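Side-chain contacts in HP0420 homologue (Helicobacter felis, PDB 3LW3), which is of unknown function but adopts a hotdog fold and pairs with a second copy so that the beta sheet continues from one subunit into the other: residues F59-A64 against V84-P89; A67-C70 against N76-I79; A88-K93 against I121-G126. All coordinates share one frame; numbering follows the deposited sequence.

Contact 1: F59-A64 against V84-P89; sequences FIVGAA and VNLLAP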
ATOM      1  N   PHE B  59       0.232   3.711   3.984  1.00 14.90           N
ATOM      2  CA  PHE B  59      -0.759   3.230   4.943  1.00 14.29           C
ATOM      3  C   PHE B  59      -2.219   3.223   4.406  1.00 15.68           C
ATOM      4  O   PHE B  59      -2.991   2.289   4.684  1.00 15.46           O
ATOM      5  CB  PHE B  59      -0.568   3.929   6.288  1.00 15.90           C
ATOM      6  CG  PHE B  59       0.757   3.562   6.920  1.00 16.74           C
ATOM      7  CD1 PHE B  59       0.933   2.287   7.502  1.00 16.80           C
ATOM      8  CD2 PHE B  59       1.819   4.451   6.919  1.00 16.15           C
ATOM      9  CE1 PHE B  59       2.148   1.913   8.063  1.00 17.85           C
ATOM     10  CE2 PHE B  59       3.049   4.057   7.470  1.00 16.22           C
ATOM     11  CZ  PHE B  59       3.213   2.807   8.022  1.00 17.49           C
ATOM     12  N   ILE B  60      -2.583   4.233   3.616  1.00 14.91           N
ATOM     13  CA  ILE B  60      -3.929   4.258   3.017  1.00 14.62           C
ATOM     14  C   ILE B  60      -4.098   3.057   2.048  1.00 14.90           C
ATOM     15  O   ILE B  60      -5.011   2.203   2.169  1.00 14.82           O
ATOM     16  CB  ILE B  60      -4.185   5.561   2.284  1.00 16.10           C
ATOM     17  CG1 ILE B  60      -4.128   6.762   3.246  1.00 15.61           C
ATOM     18  CG2 ILE B  60      -5.497   5.477   1.466  1.00 15.63           C
ATOM     19  CD1 ILE B  60      -4.918   6.577   4.513  1.00 16.31           C
ATOM     20  N   VAL B  61      -3.163   2.935   1.115  1.00 15.19           N
ATOM     21  CA  VAL B  61      -3.198   1.838   0.153  1.00 14.38           C
ATOM     22  C   VAL B  61      -2.958   0.484   0.881  1.00 15.84           C
ATOM     23  O   VAL B  61      -3.538  -0.509   0.506  1.00 14.99           O
ATOM     24  CB  VAL B  61      -2.225   2.104  -0.966  1.00 15.72           C
ATOM     25  CG1 VAL B  61      -2.207   0.921  -1.934  1.00 18.58           C
ATOM     26  CG2 VAL B  61      -2.597   3.457  -1.645  1.00 15.32           C
ATOM     27  N   GLY B  62      -2.105   0.460   1.897  1.00 14.22           N
ATOM     28  CA  GLY B  62      -1.795  -0.762   2.656  1.00 16.16           C
ATOM     29  C   GLY B  62      -3.077  -1.309   3.288  1.00 15.34           C
ATOM     30  O   GLY B  62      -3.358  -2.491   3.184  1.00 15.68           O
ATOM     31  N   ALA B  63      -3.890  -0.426   3.890  1.00 14.85           N
ATOM     32  CA  ALA B  63      -5.169  -0.857   4.482  1.00 16.23           C
ATOM     33  C   ALA B  63      -6.115  -1.427   3.386  1.00 14.43           C
ATOM     34  O   ALA B  63      -6.725  -2.497   3.561  1.00 13.84           O
ATOM     35  CB  ALA B  63      -5.819   0.307   5.203  1.00 15.01           C
ATOM     36  N   ALA B  64      -6.200  -0.718   2.250  1.00 14.19           N
ATOM     37  CA  ALA B  64      -7.060  -1.127   1.131  1.00 15.86           C
ATOM     38  C   ALA B  64      -6.606  -2.496   0.622  1.00 13.62           C
ATOM     39  O   ALA B  64      -7.421  -3.401   0.359  1.00 14.94           O
ATOM     40  CB  ALA B  64      -6.990  -0.110   0.033  1.00 14.98           C
ATOM     41  N   VAL B  84      -5.684   3.130  -8.141  1.00 16.26           N
ATOM     42  CA  VAL B  84      -6.316   3.659  -6.931  1.00 16.66           C
ATOM     43  C   VAL B  84      -6.347   5.185  -6.940  1.00 18.87           C
ATOM     44  O   VAL B  84      -5.423   5.855  -7.484  1.00 18.02           O
ATOM     45  CB  VAL B  84      -5.664   3.145  -5.599  1.00 19.69           C
ATOM     46  CG1 VAL B  84      -5.604   1.641  -5.552  1.00 19.36           C
ATOM     47  CG2 VAL B  84      -4.320   3.731  -5.413  1.00 20.93           C
ATOM     48  N   ASN B  85      -7.399   5.712  -6.328  1.00 16.44           N
ATOM     49  CA  ASN B  85      -7.626   7.166  -6.188  1.00 18.53           C
ATOM     50  C   ASN B  85      -7.719   7.493  -4.702  1.00 18.37           C
ATOM     51  O   ASN B  85      -8.545   6.912  -3.960  1.00 17.59           O
ATOM     52  CB  ASN B  85      -8.929   7.600  -6.855  1.00 19.47           C
ATOM     53  CG  ASN B  85      -8.928   7.346  -8.352  1.00 22.40           C
ATOM     54  OD1 ASN B  85      -9.925   6.878  -8.906  1.00 28.96           O
ATOM     55  ND2 ASN B  85      -7.827   7.636  -9.007  1.00 19.58           N
ATOM     56  N   LEU B  86      -6.827   8.376  -4.270  1.00 17.19           N
ATOM     57  CA  LEU B  86      -6.790   8.852  -2.902  1.00 18.86           C
ATOM     58  C   LEU B  86      -7.544  10.166  -2.925  1.00 18.54           C
ATOM     59  O   LEU B  86      -6.994  11.212  -3.310  1.00 19.50           O
ATOM     60  CB  LEU B  86      -5.352   8.996  -2.381  1.00 17.22           C
ATOM     61  CG  LEU B  86      -4.613   7.659  -2.191  1.00 19.24           C
ATOM     62  CD1 LEU B  86      -4.298   6.938  -3.453  1.00 21.31           C
ATOM     63  CD2 LEU B  86      -3.302   7.822  -1.393  1.00 20.91           C
ATOM     64  N   LEU B  87      -8.835  10.124  -2.595  1.00 18.36           N
ATOM     65  CA  LEU B  87      -9.720  11.276  -2.862  1.00 19.41           C
ATOM     66  C   LEU B  87      -9.539  12.478  -1.941  1.00 20.33           C
ATOM     67  O   LEU B  87      -9.906  13.601  -2.285  1.00 21.07           O
ATOM     68  CB  LEU B  87     -11.194  10.851  -2.908  1.00 18.37           C
ATOM     69  CG  LEU B  87     -11.497   9.736  -3.909  1.00 20.15           C
ATOM     70  CD1 LEU B  87     -12.928   9.306  -3.858  1.00 19.28           C
ATOM     71  CD2 LEU B  87     -11.196  10.267  -5.289  1.00 21.28           C
ATOM     72  N   ALA B  88      -8.985  12.238  -0.761  1.00 18.29           N
ATOM     73  CA  ALA B  88      -8.776  13.305   0.199  1.00 18.83           C
ATOM     74  C   ALA B  88      -7.679  12.913   1.189  1.00 18.22           C
ATOM     75  O   ALA B  88      -7.511  11.685   1.468  1.00 17.57           O
ATOM     76  CB  ALA B  88     -10.069  13.587   0.945  1.00 21.01           C
ATOM     77  N   PRO B  89      -6.953  13.941   1.729  1.00 19.61           N
ATOM     78  CA  PRO B  89      -5.911  13.672   2.725  1.00 17.50           C
ATOM     79  C   PRO B  89      -6.550  13.268   4.045  1.00 18.11           C
ATOM     80  O   PRO B  89      -7.550  13.832   4.440  1.00 19.23           O
ATOM     81  CB  PRO B  89      -5.192  15.023   2.878  1.00 19.48           C
ATOM     82  CG  PRO B  89      -6.208  16.026   2.527  1.00 19.92           C
ATOM     83  CD  PRO B  89      -6.995  15.378   1.378  1.00 18.94           C
TER
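The carbonyl O of Val-61, a residue that packs on both Val-84 and Leu-86, accepts a hydrogen bond from the hydroxyl of Ser-65 one turn further along helix 57-72. Ile-60 O is engaged in the same helix by the amide N of Ala-64 at 3.2 Å. With this polar backbone turned into the helix itself, what reaches strand 77-86 is purely hydrocarbon, and no hydrogen bond crosses the contact.

One methyl of Val-61 does most of the touching. CG1 stands anti to the backbone N (chi1 177°), which leaves CG2 to meet Val-84 CG2 at 4.2 Å, the two side chains crossing obliquely. The same Val-61 CG2 lies 4.3 Å from Leu-86 CD1. The fork of Leu-86 is divided between neighbouring helix residues, for its other methyl, CD2, approaches Ile-60 CG2 at 4.3 Å.

These are loose van der Waals contacts, in keeping with axes that come no closer than 10.2 Å and run at 132° to each other. Phe-124 on the adjoining strand packs on Ile-60, and Met-82 of the second subunit lies against both Val-61 and Val-84. Because Val-84 and Asn-85 also pair with an antiparallel strand of that subunit, this contact belongs to the dimer seam of a hotdog fold, where a central helix is wrapped by a curved antiparallel sheet.

Contact 2: A67-C70 against N76-I79; sequences AALC and NSLI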
ATOM      1  N   ALA B  67      -7.705  -5.263   2.974  1.00 13.77           N
ATOM      2  CA  ALA B  67      -9.160  -5.534   2.711  1.00 14.28           C
ATOM      3  C   ALA B  67      -9.343  -6.414   1.443  1.00 14.49           C
ATOM      4  O   ALA B  67     -10.085  -7.420   1.453  1.00 14.87           O
ATOM      5  CB  ALA B  67      -9.981  -4.257   2.512  1.00 15.16           C
ATOM      6  N   ALA B  68      -8.682  -5.990   0.364  1.00 15.13           N
ATOM      7  CA  ALA B  68      -8.762  -6.691  -0.935  1.00 15.01           C
ATOM      8  C   ALA B  68      -8.371  -8.176  -0.768  1.00 16.18           C
ATOM      9  O   ALA B  68      -9.108  -9.061  -1.179  1.00 16.14           O
ATOM     10  CB  ALA B  68      -7.875  -6.003  -1.951  1.00 15.42           C
ATOM     11  N   LEU B  69      -7.227  -8.451  -0.142  1.00 14.93           N
ATOM     12  CA  LEU B  69      -6.772  -9.842   0.086  1.00 16.63           C
ATOM     13  C   LEU B  69      -7.791 -10.618   0.932  1.00 16.49           C
ATOM     14  O   LEU B  69      -8.076 -11.769   0.640  1.00 17.78           O
ATOM     15  CB  LEU B  69      -5.371  -9.860   0.692  1.00 16.07           C
ATOM     16  CG  LEU B  69      -4.290  -9.484  -0.330  1.00 18.17           C
ATOM     17  CD1 LEU B  69      -2.892  -9.060   0.271  1.00 19.64           C
ATOM     18  CD2 LEU B  69      -4.118 -10.674  -1.282  1.00 18.89           C
ATOM     19  N   CYS B  70      -8.349  -9.989   1.967  1.00 15.34           N
ATOM     20  CA  CYS B  70      -9.330 -10.659   2.815  1.00 16.43           C
ATOM     21  C   CYS B  70     -10.655 -11.011   2.110  1.00 16.57           C
ATOM     22  O   CYS B  70     -11.311 -12.009   2.455  1.00 17.39           O
ATOM     23  CB  CYS B  70      -9.615  -9.826   4.058  1.00 17.60           C
ATOM     24  SG  CYS B  70      -8.246  -9.687   5.189  1.00 17.50           S
ATOM     25  N   ASN B  76      -2.419 -18.989  -1.154  1.00 29.27           N
ATOM     26  CA  ASN B  76      -1.278 -18.601  -1.969  1.00 29.94           C
ATOM     27  C   ASN B  76      -1.629 -17.481  -2.945  1.00 27.54           C
ATOM     28  O   ASN B  76      -1.580 -17.666  -4.139  1.00 27.71           O
ATOM     29  CB  ASN B  76      -0.754 -19.833  -2.710  1.00 31.28           C
ATOM     30  CG  ASN B  76      -0.338 -20.960  -1.754  1.00 35.43           C
ATOM     31  OD1 ASN B  76       0.367 -20.714  -0.768  1.00 35.48           O
ATOM     32  ND2 ASN B  76      -0.786 -22.206  -2.038  1.00 36.80           N
ATOM     33  N   SER B  77      -1.939 -16.301  -2.422  1.00 26.33           N
ATOM     34  CA  SER B  77      -2.344 -15.183  -3.275  1.00 24.92           C
ATOM     35  C   SER B  77      -1.421 -13.973  -3.109  1.00 25.10           C
ATOM     36  O   SER B  77      -0.870 -13.742  -2.014  1.00 25.24           O
ATOM     37  CB  SER B  77      -3.800 -14.791  -3.000  1.00 24.35           C
ATOM     38  OG  SER B  77      -3.999 -14.285  -1.677  1.00 25.20           O
ATOM     39  N   LEU B  78      -1.284 -13.211  -4.190  1.00 22.27           N
ATOM     40  CA  LEU B  78      -0.476 -11.994  -4.245  1.00 24.53           C
ATOM     41  C   LEU B  78      -1.253 -10.918  -4.958  1.00 22.45           C
ATOM     42  O   LEU B  78      -1.875 -11.163  -5.991  1.00 21.80           O
ATOM     43  CB  LEU B  78       0.800 -12.211  -5.074  1.00 24.68           C
ATOM     44  CG  LEU B  78       1.892 -13.105  -4.505  1.00 28.42           C
ATOM     45  CD1 LEU B  78       2.994 -13.339  -5.547  1.00 29.61           C
ATOM     46  CD2 LEU B  78       2.494 -12.517  -3.248  1.00 29.68           C
ATOM     47  N   ILE B  79      -1.121  -9.685  -4.481  1.00 21.82           N
ATOM     48  CA  ILE B  79      -1.541  -8.552  -5.289  1.00 19.90           C
ATOM     49  C   ILE B  79      -0.526  -8.317  -6.410  1.00 19.91           C
ATOM     50  O   ILE B  79       0.673  -8.130  -6.156  1.00 21.11           O
ATOM     51  CB  ILE B  79      -1.691  -7.255  -4.424  1.00 19.85           C
ATOM     52  CG1 ILE B  79      -2.791  -7.456  -3.349  1.00 19.04           C
ATOM     53  CG2 ILE B  79      -1.916  -6.052  -5.322  1.00 19.61           C
ATOM     54  CD1 ILE B  79      -2.818  -6.344  -2.341  1.00 19.04           C
TER
HETATM   55  O   HOH W   1      -6.824 -13.606  -1.225  1.00 20.49           O
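This is an apolar contact with a water bridge at one edge, set within the hotdog fold where the last turns of the central helix 57-72 face the opening of strand 77-86. A short connection reverses the chain between them, so the helix packs on the strand that directly follows it.

Leu-69 carries the helix side. Its branched end slants across the CG1-CD1 arm of Ile-79: Leu-69 CG is 3.9 Å from Ile-79 CG1, and the terminal methyls, Leu-69 CD1 and Ile-79 CD1, are 3.8 Å apart. Although the CB of Ile-79 does not point straight at the helix, its extended chi2 of 170° carries CD1 inward to make this contact. The second methyl of the leucine turns to the serine, with Leu-69 CD2 3.6 Å from Ser-77 OG.

Ile-130 of strand 121-132 touches both Leu-69 and Ser-77, while Ile-79 also packs on Leu-86 of the second subunit. Ser-77 is buried, but its hydroxyl is well satisfied, since it hydrogen-bonds the carbonyl O of Lys-74 in the loop just before the strand and also accepts from a water. That water spends both of its hydrogens on the contact, giving one to Ser-77 OG and the other to Leu-69 O, each at 2.9 Å.

Contact 3: A88-K93 against I121-G126; sequences APIEIK and IKVFEG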
ATOM      1  N   ALA B  88      -8.985  12.238  -0.761  1.00 18.29           N
ATOM      2  CA  ALA B  88      -8.776  13.305   0.199  1.00 18.83           C
ATOM      3  C   ALA B  88      -7.679  12.913   1.189  1.00 18.22           C
ATOM      4  O   ALA B  88      -7.511  11.685   1.468  1.00 17.57           O
ATOM      5  CB  ALA B  88     -10.069  13.587   0.945  1.00 21.01           C
ATOM      6  N   PRO B  89      -6.953  13.941   1.729  1.00 19.61           N
ATOM      7  CA  PRO B  89      -5.911  13.672   2.725  1.00 17.50           C
ATOM      8  C   PRO B  89      -6.550  13.268   4.045  1.00 18.11           C
ATOM      9  O   PRO B  89      -7.550  13.832   4.440  1.00 19.23           O
ATOM     10  CB  PRO B  89      -5.192  15.023   2.878  1.00 19.48           C
ATOM     11  CG  PRO B  89      -6.208  16.026   2.527  1.00 19.92           C
ATOM     12  CD  PRO B  89      -6.995  15.378   1.378  1.00 18.94           C
ATOM     13  N   ILE B  90      -5.968  12.308   4.716  1.00 16.91           N
ATOM     14  CA  ILE B  90      -6.509  11.795   5.965  1.00 16.22           C
ATOM     15  C   ILE B  90      -5.582  12.245   7.112  1.00 18.35           C
ATOM     16  O   ILE B  90      -4.332  12.261   6.944  1.00 17.38           O
ATOM     17  CB  ILE B  90      -6.610  10.219   5.871  1.00 16.81           C
ATOM     18  CG1 ILE B  90      -7.449   9.780   4.681  1.00 16.76           C
ATOM     19  CG2 ILE B  90      -7.186   9.631   7.109  1.00 16.51           C
ATOM     20  CD1 ILE B  90      -8.762  10.439   4.566  1.00 17.75           C
ATOM     21  N   GLU B  91      -6.175  12.596   8.246  1.00 18.53           N
ATOM     22  CA  GLU B  91      -5.448  12.967   9.470  1.00 18.03           C
ATOM     23  C   GLU B  91      -5.581  11.875  10.498  1.00 19.92           C
ATOM     24  O   GLU B  91      -6.518  11.051  10.432  1.00 18.45           O
ATOM     25  CB  GLU B  91      -6.043  14.258  10.076  1.00 20.75           C
ATOM     26  CG  GLU B  91      -5.937  15.470   9.194  1.00 20.62           C
ATOM     27  CD  GLU B  91      -6.744  16.634   9.775  1.00 22.10           C
ATOM     28  OE1 GLU B  91      -7.843  16.925   9.251  1.00 21.02           O
ATOM     29  OE2 GLU B  91      -6.278  17.220  10.774  1.00 25.32           O
ATOM     30  N   ILE B  92      -4.698  11.891  11.511  1.00 18.96           N
ATOM     31  CA  ILE B  92      -4.873  10.981  12.638  1.00 19.27           C
ATOM     32  C   ILE B  92      -6.228  11.221  13.270  1.00 20.30           C
ATOM     33  O   ILE B  92      -6.821  12.281  13.116  1.00 20.95           O
ATOM     34  CB  ILE B  92      -3.744  11.133  13.681  1.00 22.21           C
ATOM     35  CG1 ILE B  92      -3.657  12.581  14.123  1.00 22.92           C
ATOM     36  CG2 ILE B  92      -2.400  10.578  13.129  1.00 21.66           C
ATOM     37  CD1 ILE B  92      -2.721  12.774  15.324  1.00 27.34           C
ATOM     38  N   LYS B  93      -6.733  10.194  13.940  1.00 20.78           N
ATOM     39  CA  LYS B  93      -8.050  10.234  14.599  1.00 22.26           C
ATOM     40  C   LYS B  93      -9.201   9.979  13.656  1.00 21.12           C
ATOM     41  O   LYS B  93     -10.279   9.616  14.125  1.00 22.49           O
ATOM     42  CB  LYS B  93      -8.306  11.527  15.403  1.00 22.22           C
ATOM     43  CG  LYS B  93      -7.355  11.742  16.581  1.00 26.82           C
ATOM     44  CD  LYS B  93      -7.823  12.948  17.403  1.00 29.67           C
ATOM     45  CE  LYS B  93      -6.748  13.474  18.362  1.00 37.66           C
ATOM     46  NZ  LYS B  93      -7.216  14.627  19.255  1.00 40.95           N
ATOM     47  N   ILE B 121     -18.670   8.768   3.915  1.00 18.98           N
ATOM     48  CA  ILE B 121     -18.321   9.573   2.747  1.00 19.16           C
ATOM     49  C   ILE B 121     -17.119   8.948   2.072  1.00 18.40           C
ATOM     50  O   ILE B 121     -16.138   8.672   2.740  1.00 18.25           O
ATOM     51  CB  ILE B 121     -17.977  10.998   3.157  1.00 18.12           C
ATOM     52  CG1 ILE B 121     -19.148  11.607   3.953  1.00 21.24           C
ATOM     53  CG2 ILE B 121     -17.601  11.805   1.923  1.00 19.53           C
ATOM     54  CD1 ILE B 121     -18.743  12.683   4.948  1.00 21.78           C
ATOM     55  N   LYS B 122     -17.195   8.694   0.771  1.00 17.84           N
ATOM     56  CA  LYS B 122     -16.111   7.994   0.084  1.00 19.29           C
ATOM     57  C   LYS B 122     -14.877   8.892   0.047  1.00 19.00           C
ATOM     58  O   LYS B 122     -14.967  10.043  -0.421  1.00 19.41           O
ATOM     59  CB  LYS B 122     -16.496   7.625  -1.348  1.00 19.60           C
ATOM     60  CG  LYS B 122     -15.472   6.689  -1.994  1.00 20.55           C
ATOM     61  CD  LYS B 122     -16.070   5.961  -3.186  1.00 23.23           C
ATOM     62  CE  LYS B 122     -16.601   6.933  -4.163  1.00 26.40           C
ATOM     63  NZ  LYS B 122     -16.821   6.227  -5.502  1.00 28.90           N
ATOM     64  N   VAL B 123     -13.742   8.392   0.534  1.00 15.90           N
ATOM     65  CA  VAL B 123     -12.477   9.151   0.490  1.00 17.28           C
ATOM     66  C   VAL B 123     -11.343   8.364  -0.211  1.00 17.39           C
ATOM     67  O   VAL B 123     -10.222   8.864  -0.385  1.00 17.79           O
ATOM     68  CB  VAL B 123     -11.988   9.553   1.887  1.00 16.28           C
ATOM     69  CG1 VAL B 123     -12.991  10.527   2.541  1.00 17.32           C
ATOM     70  CG2 VAL B 123     -11.815   8.272   2.754  1.00 16.52           C
ATOM     71  N   PHE B 124     -11.666   7.137  -0.646  1.00 16.68           N
ATOM     72  CA  PHE B 124     -10.710   6.278  -1.356  1.00 17.09           C
ATOM     73  C   PHE B 124     -11.490   5.354  -2.274  1.00 16.09           C
ATOM     74  O   PHE B 124     -12.560   4.843  -1.915  1.00 14.91           O
ATOM     75  CB  PHE B 124      -9.916   5.441  -0.339  1.00 16.99           C
ATOM     76  CG  PHE B 124      -8.990   4.439  -0.967  1.00 15.16           C
ATOM     77  CD1 PHE B 124      -7.671   4.800  -1.288  1.00 16.35           C
ATOM     78  CD2 PHE B 124      -9.438   3.158  -1.285  1.00 14.37           C
ATOM     79  CE1 PHE B 124      -6.816   3.899  -1.900  1.00 16.01           C
ATOM     80  CE2 PHE B 124      -8.579   2.245  -1.892  1.00 15.92           C
ATOM     81  CZ  PHE B 124      -7.267   2.608  -2.173  1.00 16.10           C
ATOM     82  N   GLU B 125     -10.937   5.100  -3.452  1.00 15.41           N
ATOM     83  CA  GLU B 125     -11.521   4.030  -4.292  1.00 17.41           C
ATOM     84  C   GLU B 125     -10.413   3.349  -5.107  1.00 18.13           C
ATOM     85  O   GLU B 125      -9.467   4.028  -5.560  1.00 18.35           O
ATOM     86  CB  GLU B 125     -12.649   4.588  -5.167  1.00 19.54           C
ATOM     87  CG  GLU B 125     -12.164   5.501  -6.264  1.00 25.15           C
ATOM     88  CD  GLU B 125     -13.250   6.427  -6.895  1.00 27.32           C
ATOM     89  OE1 GLU B 125     -14.475   6.187  -6.724  1.00 30.52           O
ATOM     90  OE2 GLU B 125     -12.844   7.393  -7.578  1.00 31.64           O
ATOM     91  N   GLY B 126     -10.476   2.025  -5.244  1.00 16.71           N
ATOM     92  CA  GLY B 126      -9.473   1.338  -6.020  1.00 18.67           C
ATOM     93  C   GLY B 126      -9.883  -0.015  -6.519  1.00 19.53           C
ATOM     94  O   GLY B 126     -10.764  -0.616  -5.921  1.00 18.50           O
TER
HETATM   95  O   HOH W   2      -7.461   8.503   0.455  1.00 22.57           O
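A classic beta bulge in strand 121-132 presents Val-123 to the chain that leaves strand 77-86, where Ala-88 and Ile-90 meet it. In the bulge, Val-123 and Phe-124 both face Gly-116 of strand 109-118, and the psi of -1° at Val-123 shows how far its backbone departs from the regular extended form.

The apolar part is narrow. Ile-90 CD1 reaches Val-123 CG2 at 4.2 Å, the two side chains meeting at about a right angle. With Val-123 CG1 anti to the carbonyl carbon (chi1 -64°), CG2 falls between the backbone N and that carbon and faces Ile-90. Ile-96 of strand 96-105 touches both partners. Ile-90 extends the contact inward to Ile-60 of the central helix, and its backbone is hydrogen-bonded to Val-55.

Ala-88 lies beside the backbone of Val-123. The amide N of Ala-88 is 3.6 Å from Val-123 O, close but without a hydrogen bond; the preceding amide, that of Leu-87, is the one bonded to Val-123. A water supplements this pairing, donating to Val-123 O at 2.9 Å and only weakly to Ala-88 O at 3.3 Å.

The bulge probably also explains a salt bridge on the strand itself. Lys-122 and Glu-125, which an unbroken strand would send to opposite faces, come together: Lys-122 NZ meets Glu-125 OE1 at 2.6 Å, nearly along its C-O axis, and Leu-87 packs on both side chains. The chemistry suggests that sheet pairing fades here rather than stops: beyond the Leu-87 bond, what joins 88-93 to 121-126 is mainly a water, weakly bound on the Ala-88 side, and one methyl pair.

Overall arrangement
Two of the three contacts join the central helix to the sheet, and the third lies where the chain leaves that sheet. Contacts 1 and 2 both join helix 57-72 to strand 77-86, at places whose centres lie 16 Å apart, and both touch the second subunit. Contact 3 continues from contact 1, sharing Ala-88 and Pro-89, and their centres are 7 Å apart. Neighbouring strands link this pair through Asn-85 N and Glu-125 O, 2.8 Å apart, a probable hydrogen bond; the helix joins in as Ala-64 CB packs on Phe-124 CE2 at 3.4 Å. Contacts 2 and 3 do not touch. Their centres stand 21 Å apart on opposite sides of the chain's centre, joined through the one antiparallel sheet.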